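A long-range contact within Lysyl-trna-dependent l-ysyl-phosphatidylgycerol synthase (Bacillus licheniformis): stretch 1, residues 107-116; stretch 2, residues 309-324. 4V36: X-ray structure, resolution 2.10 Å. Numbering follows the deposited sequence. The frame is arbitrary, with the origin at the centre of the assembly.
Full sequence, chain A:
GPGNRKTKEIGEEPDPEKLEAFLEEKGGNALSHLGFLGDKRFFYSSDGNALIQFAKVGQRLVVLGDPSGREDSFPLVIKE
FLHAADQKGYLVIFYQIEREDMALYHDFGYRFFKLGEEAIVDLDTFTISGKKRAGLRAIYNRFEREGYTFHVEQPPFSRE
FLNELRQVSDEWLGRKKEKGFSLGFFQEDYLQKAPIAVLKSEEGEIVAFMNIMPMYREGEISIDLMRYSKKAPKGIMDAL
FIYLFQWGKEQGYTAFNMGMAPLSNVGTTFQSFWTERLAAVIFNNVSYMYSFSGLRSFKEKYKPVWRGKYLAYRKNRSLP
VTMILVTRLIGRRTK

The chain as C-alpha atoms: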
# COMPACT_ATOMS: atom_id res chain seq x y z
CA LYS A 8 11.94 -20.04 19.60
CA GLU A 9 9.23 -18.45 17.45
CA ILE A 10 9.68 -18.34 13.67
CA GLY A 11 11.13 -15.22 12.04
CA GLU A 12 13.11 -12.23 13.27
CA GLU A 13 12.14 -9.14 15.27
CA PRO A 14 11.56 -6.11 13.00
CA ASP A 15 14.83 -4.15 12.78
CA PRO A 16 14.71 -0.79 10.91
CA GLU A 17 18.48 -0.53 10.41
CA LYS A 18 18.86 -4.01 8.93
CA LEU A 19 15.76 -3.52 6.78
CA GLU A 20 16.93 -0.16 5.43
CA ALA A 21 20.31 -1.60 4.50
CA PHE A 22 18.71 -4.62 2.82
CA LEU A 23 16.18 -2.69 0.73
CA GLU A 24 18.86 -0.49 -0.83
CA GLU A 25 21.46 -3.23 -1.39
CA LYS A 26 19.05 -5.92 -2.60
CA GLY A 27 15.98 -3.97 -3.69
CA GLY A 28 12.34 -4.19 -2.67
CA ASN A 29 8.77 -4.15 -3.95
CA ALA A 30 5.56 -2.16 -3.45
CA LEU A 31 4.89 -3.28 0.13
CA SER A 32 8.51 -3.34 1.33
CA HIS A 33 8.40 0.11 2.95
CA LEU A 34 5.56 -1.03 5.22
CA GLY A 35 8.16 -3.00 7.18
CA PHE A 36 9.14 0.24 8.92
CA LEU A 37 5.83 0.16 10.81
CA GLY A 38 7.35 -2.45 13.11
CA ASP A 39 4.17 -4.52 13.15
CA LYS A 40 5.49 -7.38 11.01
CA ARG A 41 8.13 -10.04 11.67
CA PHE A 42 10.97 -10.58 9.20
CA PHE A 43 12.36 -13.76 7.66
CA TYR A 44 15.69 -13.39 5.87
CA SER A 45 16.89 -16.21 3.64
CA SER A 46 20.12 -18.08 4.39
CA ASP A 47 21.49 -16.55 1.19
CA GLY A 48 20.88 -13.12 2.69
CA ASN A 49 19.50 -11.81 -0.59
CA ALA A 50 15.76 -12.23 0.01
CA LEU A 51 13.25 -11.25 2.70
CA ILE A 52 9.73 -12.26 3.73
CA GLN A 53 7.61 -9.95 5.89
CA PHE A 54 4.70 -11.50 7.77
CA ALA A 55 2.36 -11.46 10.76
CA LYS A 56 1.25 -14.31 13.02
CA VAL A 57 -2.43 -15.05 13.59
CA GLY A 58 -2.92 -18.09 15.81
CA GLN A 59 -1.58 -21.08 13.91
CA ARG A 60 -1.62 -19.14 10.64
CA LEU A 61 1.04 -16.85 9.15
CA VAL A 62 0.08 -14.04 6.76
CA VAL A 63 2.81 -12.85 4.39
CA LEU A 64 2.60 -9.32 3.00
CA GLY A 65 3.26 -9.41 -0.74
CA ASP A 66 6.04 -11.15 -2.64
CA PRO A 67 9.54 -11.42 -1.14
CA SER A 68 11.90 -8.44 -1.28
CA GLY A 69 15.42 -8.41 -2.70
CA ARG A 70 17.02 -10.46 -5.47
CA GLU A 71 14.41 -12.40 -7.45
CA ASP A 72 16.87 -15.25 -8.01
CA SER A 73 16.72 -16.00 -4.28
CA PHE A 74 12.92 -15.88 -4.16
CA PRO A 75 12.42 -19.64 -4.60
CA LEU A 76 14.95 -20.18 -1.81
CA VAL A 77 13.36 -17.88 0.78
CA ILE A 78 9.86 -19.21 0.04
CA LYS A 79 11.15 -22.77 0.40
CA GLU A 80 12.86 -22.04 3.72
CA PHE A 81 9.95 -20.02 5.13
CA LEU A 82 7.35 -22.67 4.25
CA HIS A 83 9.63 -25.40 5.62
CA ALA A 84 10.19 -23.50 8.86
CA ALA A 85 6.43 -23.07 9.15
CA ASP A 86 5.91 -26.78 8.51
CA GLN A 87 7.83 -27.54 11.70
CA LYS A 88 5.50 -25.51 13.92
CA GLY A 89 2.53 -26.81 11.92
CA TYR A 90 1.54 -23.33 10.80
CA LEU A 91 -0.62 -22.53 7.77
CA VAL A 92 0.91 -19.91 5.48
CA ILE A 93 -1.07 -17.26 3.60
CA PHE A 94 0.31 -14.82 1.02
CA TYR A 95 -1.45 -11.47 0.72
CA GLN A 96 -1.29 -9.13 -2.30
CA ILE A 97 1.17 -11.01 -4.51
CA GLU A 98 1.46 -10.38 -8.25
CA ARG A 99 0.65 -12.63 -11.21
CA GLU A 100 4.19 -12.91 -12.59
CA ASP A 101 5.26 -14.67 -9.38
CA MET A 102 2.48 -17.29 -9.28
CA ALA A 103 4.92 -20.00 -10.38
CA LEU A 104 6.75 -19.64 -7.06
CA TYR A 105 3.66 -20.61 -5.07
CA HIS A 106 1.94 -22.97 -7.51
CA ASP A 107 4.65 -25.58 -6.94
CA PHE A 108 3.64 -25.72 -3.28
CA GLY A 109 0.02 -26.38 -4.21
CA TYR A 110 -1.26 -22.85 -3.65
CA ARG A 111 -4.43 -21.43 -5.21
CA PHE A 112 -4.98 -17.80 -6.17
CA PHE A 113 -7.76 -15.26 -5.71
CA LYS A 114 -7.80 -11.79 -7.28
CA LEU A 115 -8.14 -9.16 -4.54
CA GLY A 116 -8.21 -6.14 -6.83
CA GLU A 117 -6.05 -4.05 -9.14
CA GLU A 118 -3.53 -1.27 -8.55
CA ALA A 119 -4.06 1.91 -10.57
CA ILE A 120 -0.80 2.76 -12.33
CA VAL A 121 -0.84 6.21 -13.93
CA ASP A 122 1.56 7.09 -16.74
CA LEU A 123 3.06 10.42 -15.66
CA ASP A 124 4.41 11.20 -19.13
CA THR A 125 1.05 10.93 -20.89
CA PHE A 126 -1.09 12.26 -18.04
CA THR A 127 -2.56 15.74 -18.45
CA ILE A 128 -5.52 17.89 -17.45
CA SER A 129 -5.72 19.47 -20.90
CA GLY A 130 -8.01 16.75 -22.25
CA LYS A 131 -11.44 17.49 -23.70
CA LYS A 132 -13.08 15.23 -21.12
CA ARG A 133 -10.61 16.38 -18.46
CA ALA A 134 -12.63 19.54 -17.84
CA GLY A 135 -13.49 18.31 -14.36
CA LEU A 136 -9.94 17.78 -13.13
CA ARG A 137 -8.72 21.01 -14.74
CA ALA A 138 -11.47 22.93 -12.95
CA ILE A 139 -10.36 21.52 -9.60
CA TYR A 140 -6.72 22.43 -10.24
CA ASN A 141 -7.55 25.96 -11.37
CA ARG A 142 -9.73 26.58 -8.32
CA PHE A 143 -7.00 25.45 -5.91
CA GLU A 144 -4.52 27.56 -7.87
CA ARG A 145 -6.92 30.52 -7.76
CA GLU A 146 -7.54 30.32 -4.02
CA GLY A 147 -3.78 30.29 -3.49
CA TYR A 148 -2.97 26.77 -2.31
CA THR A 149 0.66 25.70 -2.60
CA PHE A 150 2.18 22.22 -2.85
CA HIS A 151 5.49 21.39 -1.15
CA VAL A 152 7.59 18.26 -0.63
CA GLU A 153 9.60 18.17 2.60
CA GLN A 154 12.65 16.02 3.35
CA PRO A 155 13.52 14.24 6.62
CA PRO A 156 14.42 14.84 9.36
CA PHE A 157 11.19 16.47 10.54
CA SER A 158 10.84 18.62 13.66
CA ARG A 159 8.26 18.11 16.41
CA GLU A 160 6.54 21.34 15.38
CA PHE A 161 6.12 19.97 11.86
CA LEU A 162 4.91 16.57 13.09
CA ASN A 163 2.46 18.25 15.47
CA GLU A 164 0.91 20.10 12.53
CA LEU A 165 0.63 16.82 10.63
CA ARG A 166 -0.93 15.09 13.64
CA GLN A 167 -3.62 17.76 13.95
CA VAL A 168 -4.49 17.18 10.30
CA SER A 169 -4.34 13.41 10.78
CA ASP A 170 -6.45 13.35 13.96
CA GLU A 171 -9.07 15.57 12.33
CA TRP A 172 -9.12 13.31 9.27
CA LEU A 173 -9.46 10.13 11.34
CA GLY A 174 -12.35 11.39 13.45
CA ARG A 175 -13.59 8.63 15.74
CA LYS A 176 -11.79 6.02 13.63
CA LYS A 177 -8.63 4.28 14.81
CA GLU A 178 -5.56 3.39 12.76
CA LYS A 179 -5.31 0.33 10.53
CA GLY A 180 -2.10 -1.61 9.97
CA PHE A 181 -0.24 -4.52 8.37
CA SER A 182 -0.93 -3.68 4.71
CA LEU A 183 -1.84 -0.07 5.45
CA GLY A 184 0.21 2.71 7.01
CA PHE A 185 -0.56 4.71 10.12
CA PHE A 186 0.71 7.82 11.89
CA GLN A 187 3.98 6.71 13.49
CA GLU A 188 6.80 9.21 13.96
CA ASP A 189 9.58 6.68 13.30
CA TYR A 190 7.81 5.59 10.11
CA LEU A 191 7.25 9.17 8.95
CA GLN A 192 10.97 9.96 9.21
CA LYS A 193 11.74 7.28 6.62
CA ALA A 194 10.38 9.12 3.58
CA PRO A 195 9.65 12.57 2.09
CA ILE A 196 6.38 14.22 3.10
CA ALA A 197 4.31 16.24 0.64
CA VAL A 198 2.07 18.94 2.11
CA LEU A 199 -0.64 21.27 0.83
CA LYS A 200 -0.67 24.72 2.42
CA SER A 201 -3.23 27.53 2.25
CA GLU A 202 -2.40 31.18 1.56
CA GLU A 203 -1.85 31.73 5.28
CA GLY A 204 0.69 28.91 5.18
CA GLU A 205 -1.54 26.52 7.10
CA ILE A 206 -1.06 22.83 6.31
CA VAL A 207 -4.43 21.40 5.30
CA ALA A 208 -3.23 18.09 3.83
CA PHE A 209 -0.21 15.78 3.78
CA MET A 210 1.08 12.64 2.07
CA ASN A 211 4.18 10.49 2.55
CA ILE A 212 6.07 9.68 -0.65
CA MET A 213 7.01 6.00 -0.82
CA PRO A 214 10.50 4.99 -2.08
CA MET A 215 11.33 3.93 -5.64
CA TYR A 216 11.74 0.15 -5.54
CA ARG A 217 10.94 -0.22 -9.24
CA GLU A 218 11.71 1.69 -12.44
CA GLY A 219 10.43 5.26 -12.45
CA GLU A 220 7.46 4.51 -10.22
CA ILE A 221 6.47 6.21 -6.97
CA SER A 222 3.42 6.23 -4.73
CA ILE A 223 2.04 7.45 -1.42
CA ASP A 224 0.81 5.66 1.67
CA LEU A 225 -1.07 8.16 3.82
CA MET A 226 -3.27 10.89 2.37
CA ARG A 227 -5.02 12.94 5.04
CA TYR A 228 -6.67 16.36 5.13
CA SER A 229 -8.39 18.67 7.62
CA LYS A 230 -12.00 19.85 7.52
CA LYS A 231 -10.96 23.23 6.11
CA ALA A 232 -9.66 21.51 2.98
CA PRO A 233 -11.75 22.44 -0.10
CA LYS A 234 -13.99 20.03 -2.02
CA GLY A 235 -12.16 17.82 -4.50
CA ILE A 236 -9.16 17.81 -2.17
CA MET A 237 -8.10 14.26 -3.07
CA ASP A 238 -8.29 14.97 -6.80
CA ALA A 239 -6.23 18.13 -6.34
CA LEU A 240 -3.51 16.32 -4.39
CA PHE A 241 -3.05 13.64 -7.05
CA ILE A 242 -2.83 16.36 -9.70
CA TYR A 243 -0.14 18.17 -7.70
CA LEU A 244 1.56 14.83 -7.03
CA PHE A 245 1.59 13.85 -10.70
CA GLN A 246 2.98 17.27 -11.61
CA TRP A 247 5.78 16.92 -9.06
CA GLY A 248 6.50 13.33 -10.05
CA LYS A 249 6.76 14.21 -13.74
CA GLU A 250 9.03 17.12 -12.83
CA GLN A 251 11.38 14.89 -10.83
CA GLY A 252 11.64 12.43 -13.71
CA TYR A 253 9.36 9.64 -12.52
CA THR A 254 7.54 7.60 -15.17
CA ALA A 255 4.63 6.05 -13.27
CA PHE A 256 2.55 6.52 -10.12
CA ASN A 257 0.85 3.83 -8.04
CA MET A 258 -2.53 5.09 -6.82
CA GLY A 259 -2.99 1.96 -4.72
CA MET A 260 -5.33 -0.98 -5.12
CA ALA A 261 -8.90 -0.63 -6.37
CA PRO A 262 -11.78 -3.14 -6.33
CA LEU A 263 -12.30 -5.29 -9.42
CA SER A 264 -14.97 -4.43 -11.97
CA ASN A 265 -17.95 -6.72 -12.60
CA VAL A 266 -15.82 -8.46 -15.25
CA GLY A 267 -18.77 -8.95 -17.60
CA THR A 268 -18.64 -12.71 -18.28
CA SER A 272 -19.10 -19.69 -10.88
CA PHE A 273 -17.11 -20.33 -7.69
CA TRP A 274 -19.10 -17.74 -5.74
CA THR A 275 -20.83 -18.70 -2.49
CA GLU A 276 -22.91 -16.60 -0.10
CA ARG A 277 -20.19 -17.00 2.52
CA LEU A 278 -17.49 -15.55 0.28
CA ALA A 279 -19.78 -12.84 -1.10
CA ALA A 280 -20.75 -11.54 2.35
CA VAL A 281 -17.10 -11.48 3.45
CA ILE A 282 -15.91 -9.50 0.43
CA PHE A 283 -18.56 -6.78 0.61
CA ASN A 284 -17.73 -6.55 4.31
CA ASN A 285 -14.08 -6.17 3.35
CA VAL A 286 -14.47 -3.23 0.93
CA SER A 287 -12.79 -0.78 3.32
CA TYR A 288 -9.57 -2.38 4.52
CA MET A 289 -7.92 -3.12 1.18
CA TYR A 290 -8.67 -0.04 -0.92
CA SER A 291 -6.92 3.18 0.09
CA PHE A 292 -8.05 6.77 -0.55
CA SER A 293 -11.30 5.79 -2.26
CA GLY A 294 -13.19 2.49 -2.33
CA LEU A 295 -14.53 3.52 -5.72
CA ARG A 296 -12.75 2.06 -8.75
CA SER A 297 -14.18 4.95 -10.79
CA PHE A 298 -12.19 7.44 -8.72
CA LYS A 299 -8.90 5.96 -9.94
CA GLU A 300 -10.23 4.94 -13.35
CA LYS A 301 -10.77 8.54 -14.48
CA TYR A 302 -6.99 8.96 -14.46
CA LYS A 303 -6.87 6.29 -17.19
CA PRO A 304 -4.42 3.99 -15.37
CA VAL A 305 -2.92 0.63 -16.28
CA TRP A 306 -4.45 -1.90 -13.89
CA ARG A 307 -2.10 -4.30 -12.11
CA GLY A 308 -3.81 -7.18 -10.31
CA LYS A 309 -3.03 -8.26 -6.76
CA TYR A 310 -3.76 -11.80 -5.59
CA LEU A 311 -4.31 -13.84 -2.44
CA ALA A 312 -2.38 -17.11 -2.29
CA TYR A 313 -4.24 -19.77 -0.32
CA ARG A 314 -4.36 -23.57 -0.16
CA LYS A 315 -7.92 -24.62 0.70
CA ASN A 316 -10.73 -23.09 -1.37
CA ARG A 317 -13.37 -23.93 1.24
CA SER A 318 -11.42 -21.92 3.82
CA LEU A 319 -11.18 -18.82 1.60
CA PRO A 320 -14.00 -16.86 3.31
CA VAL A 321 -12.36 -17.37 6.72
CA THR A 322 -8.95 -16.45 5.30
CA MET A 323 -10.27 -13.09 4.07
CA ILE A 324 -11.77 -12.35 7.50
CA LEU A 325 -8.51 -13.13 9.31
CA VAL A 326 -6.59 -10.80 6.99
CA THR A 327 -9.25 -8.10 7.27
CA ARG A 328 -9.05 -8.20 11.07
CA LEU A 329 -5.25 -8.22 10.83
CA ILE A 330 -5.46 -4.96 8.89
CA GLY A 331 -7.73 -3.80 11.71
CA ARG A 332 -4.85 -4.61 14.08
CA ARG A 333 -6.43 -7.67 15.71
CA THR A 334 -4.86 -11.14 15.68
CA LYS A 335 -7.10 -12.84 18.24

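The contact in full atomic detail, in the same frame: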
# COMPACT_ATOMS: atom_id res chain seq x y z
N ASP A 107 3.91 -24.34 -7.16
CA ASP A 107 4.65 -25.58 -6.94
C ASP A 107 4.42 -26.14 -5.54
O ASP A 107 4.68 -27.32 -5.28
CB ASP A 107 6.15 -25.36 -7.18
CG ASP A 107 6.47 -25.09 -8.64
OD1 ASP A 107 5.75 -25.61 -9.52
OD2 ASP A 107 7.45 -24.36 -8.91
N PHE A 108 3.94 -25.29 -4.64
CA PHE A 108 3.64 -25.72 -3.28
C PHE A 108 2.15 -25.98 -3.10
O PHE A 108 1.66 -26.10 -1.98
CB PHE A 108 4.13 -24.68 -2.27
CG PHE A 108 5.62 -24.51 -2.24
CD1 PHE A 108 6.41 -25.35 -1.47
CD2 PHE A 108 6.23 -23.52 -2.98
CE1 PHE A 108 7.78 -25.20 -1.45
CE2 PHE A 108 7.60 -23.36 -2.96
CZ PHE A 108 8.38 -24.20 -2.19
N GLY A 109 1.44 -26.06 -4.22
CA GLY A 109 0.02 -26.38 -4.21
C GLY A 109 -0.86 -25.24 -3.71
O GLY A 109 -1.87 -25.48 -3.05
N TYR A 110 -0.48 -24.01 -4.05
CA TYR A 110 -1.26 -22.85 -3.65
C TYR A 110 -2.26 -22.45 -4.73
O TYR A 110 -1.99 -22.59 -5.92
CB TYR A 110 -0.35 -21.66 -3.34
CG TYR A 110 0.16 -21.64 -1.91
CD1 TYR A 110 1.33 -22.29 -1.56
CD2 TYR A 110 -0.54 -20.96 -0.92
CE1 TYR A 110 1.80 -22.27 -0.26
CE2 TYR A 110 -0.08 -20.94 0.38
CZ TYR A 110 1.09 -21.60 0.71
OH TYR A 110 1.55 -21.57 2.00
N ARG A 111 -3.42 -21.96 -4.30
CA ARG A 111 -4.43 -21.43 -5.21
C ARG A 111 -4.45 -19.91 -5.12
O ARG A 111 -3.94 -19.34 -4.15
CB ARG A 111 -5.81 -22.02 -4.88
CG ARG A 111 -5.89 -23.52 -5.09
CD ARG A 111 -7.11 -24.12 -4.43
NE ARG A 111 -7.19 -25.56 -4.65
CZ ARG A 111 -8.03 -26.37 -4.01
NH1 ARG A 111 -8.87 -25.89 -3.10
NH2 ARG A 111 -8.03 -27.67 -4.27
N PHE A 112 -5.03 -19.26 -6.11
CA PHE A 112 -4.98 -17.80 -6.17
C PHE A 112 -6.36 -17.17 -6.30
O PHE A 112 -7.26 -17.72 -6.93
CB PHE A 112 -4.09 -17.36 -7.34
CG PHE A 112 -2.72 -17.97 -7.32
CD1 PHE A 112 -1.75 -17.49 -6.45
CD2 PHE A 112 -2.40 -19.02 -8.16
CE1 PHE A 112 -0.49 -18.05 -6.42
CE2 PHE A 112 -1.14 -19.58 -8.14
CZ PHE A 112 -0.19 -19.10 -7.27
N PHE A 113 -6.51 -16.00 -5.69
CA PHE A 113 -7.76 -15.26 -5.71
C PHE A 113 -7.48 -13.77 -5.90
O PHE A 113 -6.74 -13.17 -5.13
CB PHE A 113 -8.54 -15.49 -4.41
CG PHE A 113 -9.75 -14.62 -4.26
CD1 PHE A 113 -10.92 -14.93 -4.94
CD2 PHE A 113 -9.73 -13.51 -3.44
CE1 PHE A 113 -12.04 -14.13 -4.81
CE2 PHE A 113 -10.85 -12.71 -3.31
CZ PHE A 113 -12.00 -13.02 -3.99
N LYS A 114 -8.06 -13.19 -6.95
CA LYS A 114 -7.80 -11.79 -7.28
C LYS A 114 -8.47 -10.84 -6.29
O LYS A 114 -9.70 -10.81 -6.18
CB LYS A 114 -8.25 -11.48 -8.70
CG LYS A 114 -7.62 -10.22 -9.29
CD LYS A 114 -7.82 -10.15 -10.79
CE LYS A 114 -7.03 -9.00 -11.40
NZ LYS A 114 -7.19 -8.92 -12.87
N LEU A 115 -7.66 -10.08 -5.58
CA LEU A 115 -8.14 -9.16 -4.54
C LEU A 115 -8.60 -7.83 -5.13
O LEU A 115 -9.51 -7.19 -4.61
CB LEU A 115 -7.05 -8.92 -3.50
CG LEU A 115 -6.52 -10.16 -2.78
CD1 LEU A 115 -5.16 -9.87 -2.17
CD2 LEU A 115 -7.50 -10.61 -1.71
N GLY A 116 -7.94 -7.42 -6.21
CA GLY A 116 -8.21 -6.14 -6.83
C GLY A 116 -7.09 -5.76 -7.77
O GLY A 116 -6.23 -6.59 -8.09
N LYS A 309 -3.64 -7.72 -7.97
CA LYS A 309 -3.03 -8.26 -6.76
C LYS A 309 -3.82 -9.49 -6.33
O LYS A 309 -5.04 -9.51 -6.42
CB LYS A 309 -3.00 -7.21 -5.65
CG LYS A 309 -2.43 -5.87 -6.07
CD LYS A 309 -1.14 -5.54 -5.33
CE LYS A 309 -0.03 -6.52 -5.67
NZ LYS A 309 1.24 -6.16 -4.98
N TYR A 310 -3.12 -10.51 -5.85
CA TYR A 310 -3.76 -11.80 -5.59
C TYR A 310 -3.51 -12.32 -4.18
O TYR A 310 -2.50 -12.02 -3.55
CB TYR A 310 -3.28 -12.84 -6.60
CG TYR A 310 -3.58 -12.48 -8.04
CD1 TYR A 310 -2.70 -11.70 -8.78
CD2 TYR A 310 -4.74 -12.94 -8.65
CE1 TYR A 310 -2.98 -11.37 -10.09
CE2 TYR A 310 -5.02 -12.61 -9.97
CZ TYR A 310 -4.14 -11.83 -10.68
OH TYR A 310 -4.42 -11.51 -11.99
N LEU A 311 -4.47 -13.11 -3.69
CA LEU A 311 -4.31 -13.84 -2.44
C LEU A 311 -3.90 -15.27 -2.74
O LEU A 311 -4.54 -15.95 -3.54
CB LEU A 311 -5.60 -13.82 -1.63
CG LEU A 311 -5.58 -14.56 -0.29
CD1 LEU A 311 -4.75 -13.81 0.73
CD2 LEU A 311 -6.99 -14.79 0.23
N ALA A 312 -2.82 -15.73 -2.11
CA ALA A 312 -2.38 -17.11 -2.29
C ALA A 312 -2.80 -17.96 -1.10
O ALA A 312 -2.33 -17.76 0.02
CB ALA A 312 -0.87 -17.17 -2.49
N TYR A 313 -3.70 -18.90 -1.36
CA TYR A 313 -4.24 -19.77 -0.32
C TYR A 313 -4.18 -21.23 -0.76
O TYR A 313 -3.91 -21.51 -1.93
CB TYR A 313 -5.68 -19.37 0.02
CG TYR A 313 -6.63 -19.54 -1.15
CD1 TYR A 313 -6.72 -18.57 -2.14
CD2 TYR A 313 -7.44 -20.66 -1.25
CE1 TYR A 313 -7.59 -18.73 -3.21
CE2 TYR A 313 -8.31 -20.82 -2.31
CZ TYR A 313 -8.38 -19.85 -3.29
OH TYR A 313 -9.25 -20.01 -4.35
N ARG A 314 -4.43 -22.15 0.16
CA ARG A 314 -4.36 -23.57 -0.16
C ARG A 314 -5.73 -24.21 -0.30
O ARG A 314 -6.03 -24.86 -1.31
CB ARG A 314 -3.54 -24.31 0.90
CG ARG A 314 -2.15 -23.74 1.11
CD ARG A 314 -1.20 -24.75 1.74
NE ARG A 314 -0.79 -25.79 0.79
CZ ARG A 314 -1.32 -27.01 0.75
NH1 ARG A 314 -2.27 -27.36 1.61
NH2 ARG A 314 -0.89 -27.88 -0.14
N LYS A 315 -6.58 -24.03 0.71
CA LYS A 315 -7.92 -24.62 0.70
C LYS A 315 -8.97 -23.62 0.24
O LYS A 315 -9.10 -22.53 0.81
CB LYS A 315 -8.27 -25.17 2.08
N ASN A 316 -9.72 -23.98 -0.80
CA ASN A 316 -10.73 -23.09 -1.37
C ASN A 316 -11.94 -22.93 -0.46
O ASN A 316 -12.62 -21.89 -0.48
CB ASN A 316 -11.18 -23.61 -2.74
CG ASN A 316 -12.10 -22.65 -3.45
OD1 ASN A 316 -11.65 -21.76 -4.18
ND2 ASN A 316 -13.40 -22.81 -3.26
N ARG A 317 -12.22 -23.95 0.34
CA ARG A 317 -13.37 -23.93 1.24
C ARG A 317 -13.09 -23.04 2.45
O ARG A 317 -14.02 -22.62 3.15
CB ARG A 317 -13.71 -25.35 1.69
CG ARG A 317 -15.14 -25.53 2.16
CD ARG A 317 -15.43 -26.99 2.48
NE ARG A 317 -15.07 -27.87 1.37
CZ ARG A 317 -15.90 -28.23 0.40
NH1 ARG A 317 -17.15 -27.79 0.39
NH2 ARG A 317 -15.48 -29.04 -0.57
N SER A 318 -11.82 -22.74 2.68
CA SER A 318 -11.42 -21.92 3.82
C SER A 318 -11.11 -20.48 3.39
O SER A 318 -10.60 -19.69 4.18
CB SER A 318 -10.20 -22.53 4.50
OG SER A 318 -9.06 -22.46 3.66
N LEU A 319 -11.43 -20.16 2.15
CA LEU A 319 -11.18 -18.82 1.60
C LEU A 319 -11.98 -17.70 2.29
O LEU A 319 -11.43 -16.63 2.54
CB LEU A 319 -11.46 -18.82 0.10
CG LEU A 319 -11.18 -17.52 -0.66
CD1 LEU A 319 -9.74 -17.09 -0.47
CD2 LEU A 319 -11.51 -17.69 -2.14
N PRO A 320 -13.28 -17.93 2.59
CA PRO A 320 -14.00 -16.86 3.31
C PRO A 320 -13.40 -16.54 4.68
O PRO A 320 -13.33 -15.37 5.06
CB PRO A 320 -15.41 -17.43 3.46
CG PRO A 320 -15.55 -18.38 2.33
CD PRO A 320 -14.20 -19.00 2.17
N VAL A 321 -12.98 -17.57 5.41
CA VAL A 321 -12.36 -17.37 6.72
C VAL A 321 -11.03 -16.64 6.57
O VAL A 321 -10.73 -15.72 7.34
CB VAL A 321 -12.12 -18.71 7.44
CG1 VAL A 321 -11.45 -18.48 8.79
CG2 VAL A 321 -13.43 -19.46 7.62
N THR A 322 -10.25 -17.05 5.58
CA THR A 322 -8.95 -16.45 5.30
C THR A 322 -9.05 -14.94 5.10
O THR A 322 -8.24 -14.17 5.63
CB THR A 322 -8.31 -17.08 4.05
OG1 THR A 322 -8.12 -18.48 4.27
CG2 THR A 322 -6.96 -16.44 3.75
N MET A 323 -10.05 -14.51 4.34
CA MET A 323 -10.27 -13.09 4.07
C MET A 323 -10.61 -12.33 5.35
O MET A 323 -10.18 -11.19 5.54
CB MET A 323 -11.38 -12.91 3.04
CG MET A 323 -11.01 -13.33 1.64
SD MET A 323 -9.72 -12.28 0.93
CE MET A 323 -10.51 -10.67 1.00
N ILE A 324 -11.39 -12.96 6.23
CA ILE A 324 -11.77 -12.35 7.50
C ILE A 324 -10.55 -12.16 8.40
O ILE A 324 -10.39 -11.10 9.02
CB ILE A 324 -12.83 -13.19 8.23
CG1 ILE A 324 -14.17 -13.09 7.50
CG2 ILE A 324 -12.99 -12.74 9.67
CD1 ILE A 324 -14.74 -11.69 7.48

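How does stretch 2 begin its pairing with stretch 1? Lys-309 opens an antiparallel strand pair, and its backbone is bonded at both ends: Lys-309 N donates to Gly-116 O at 2.8 Å, and Lys-309 O accepts from Leu-115 N, also at 2.8 Å. Two residues of stretch 1 thus serve one residue of stretch 2, the mark of a beta bulge, and Leu-115 is the extra residue. The Lys-309 CA-to-CB bond points to the face that carries Leu-311 and Phe-113, but the end of the side chain leaves stretch 1, and NZ is hydrogen-bonded elsewhere in the structure. Tyr-310 shares a sheet face with Lys-114, whose extended aliphatic chain passes close to the ring, with Lys-114 CG 3.6 Å from Tyr-310 CE2.

What do Leu-311 and Ala-312 add to the ladder? Leu-311 and Phe-113 form a hydrogen-bonded pair: Leu-311 N reaches Phe-113 O at 2.7 Å, and Phe-113 N reaches Leu-311 O at 2.9 Å. The buried Leu-311 side chain packs against Leu-115, its CB 3.7 Å from Leu-115 CD2. On the opposite face, which also carries Tyr-310 and Lys-114, Ala-312 pairs with Phe-112. Its small methyl fits beside two aromatic rings, with Ala-312 CB 4.0 Å from Phe-112 CE1 and 4.1 Å from Tyr-110 CD2.

How do Tyr-313 and Arg-314 close the strand pairing and extend the contact? The backbone bond from Arg-111 N to Tyr-313 O is very short, 2.5 Å, and Tyr-313 N returns one to Arg-111 O at 2.8 Å. The Tyr-313 ring takes Arg-111 CB over one face, 3.9 Å from the ring centroid, while its CE1 lies 3.6 Å from Phe-113 CB. A flat ring can serve both neighbours, and its hydroxyl remains free to donate to Asn-316 OD1 at 3.0 Å. Arg-314 starts out away from stretch 1, but its side chain bends back so that CG sits over the Tyr-110 ring, 3.9 Å from the centroid. This CH-pi contact uses the aliphatic part of an otherwise exposed arginine.

Where does the helix join in? Leu-319 and Met-323, one turn apart and both pointing toward stretch 1, bring apolar side chains to the face of the sheet that holds the buried Phe-113. Leu-319 CD2 lies 4.0 Å from Phe-113 CD1, and Met-323 SD lies 3.8 Å from Leu-115 CD2 and 4.4 Å from Phe-113 CE2. The flexible methionine can thus touch both residues. In all, the two stretches bury 997 Å², counting both sides.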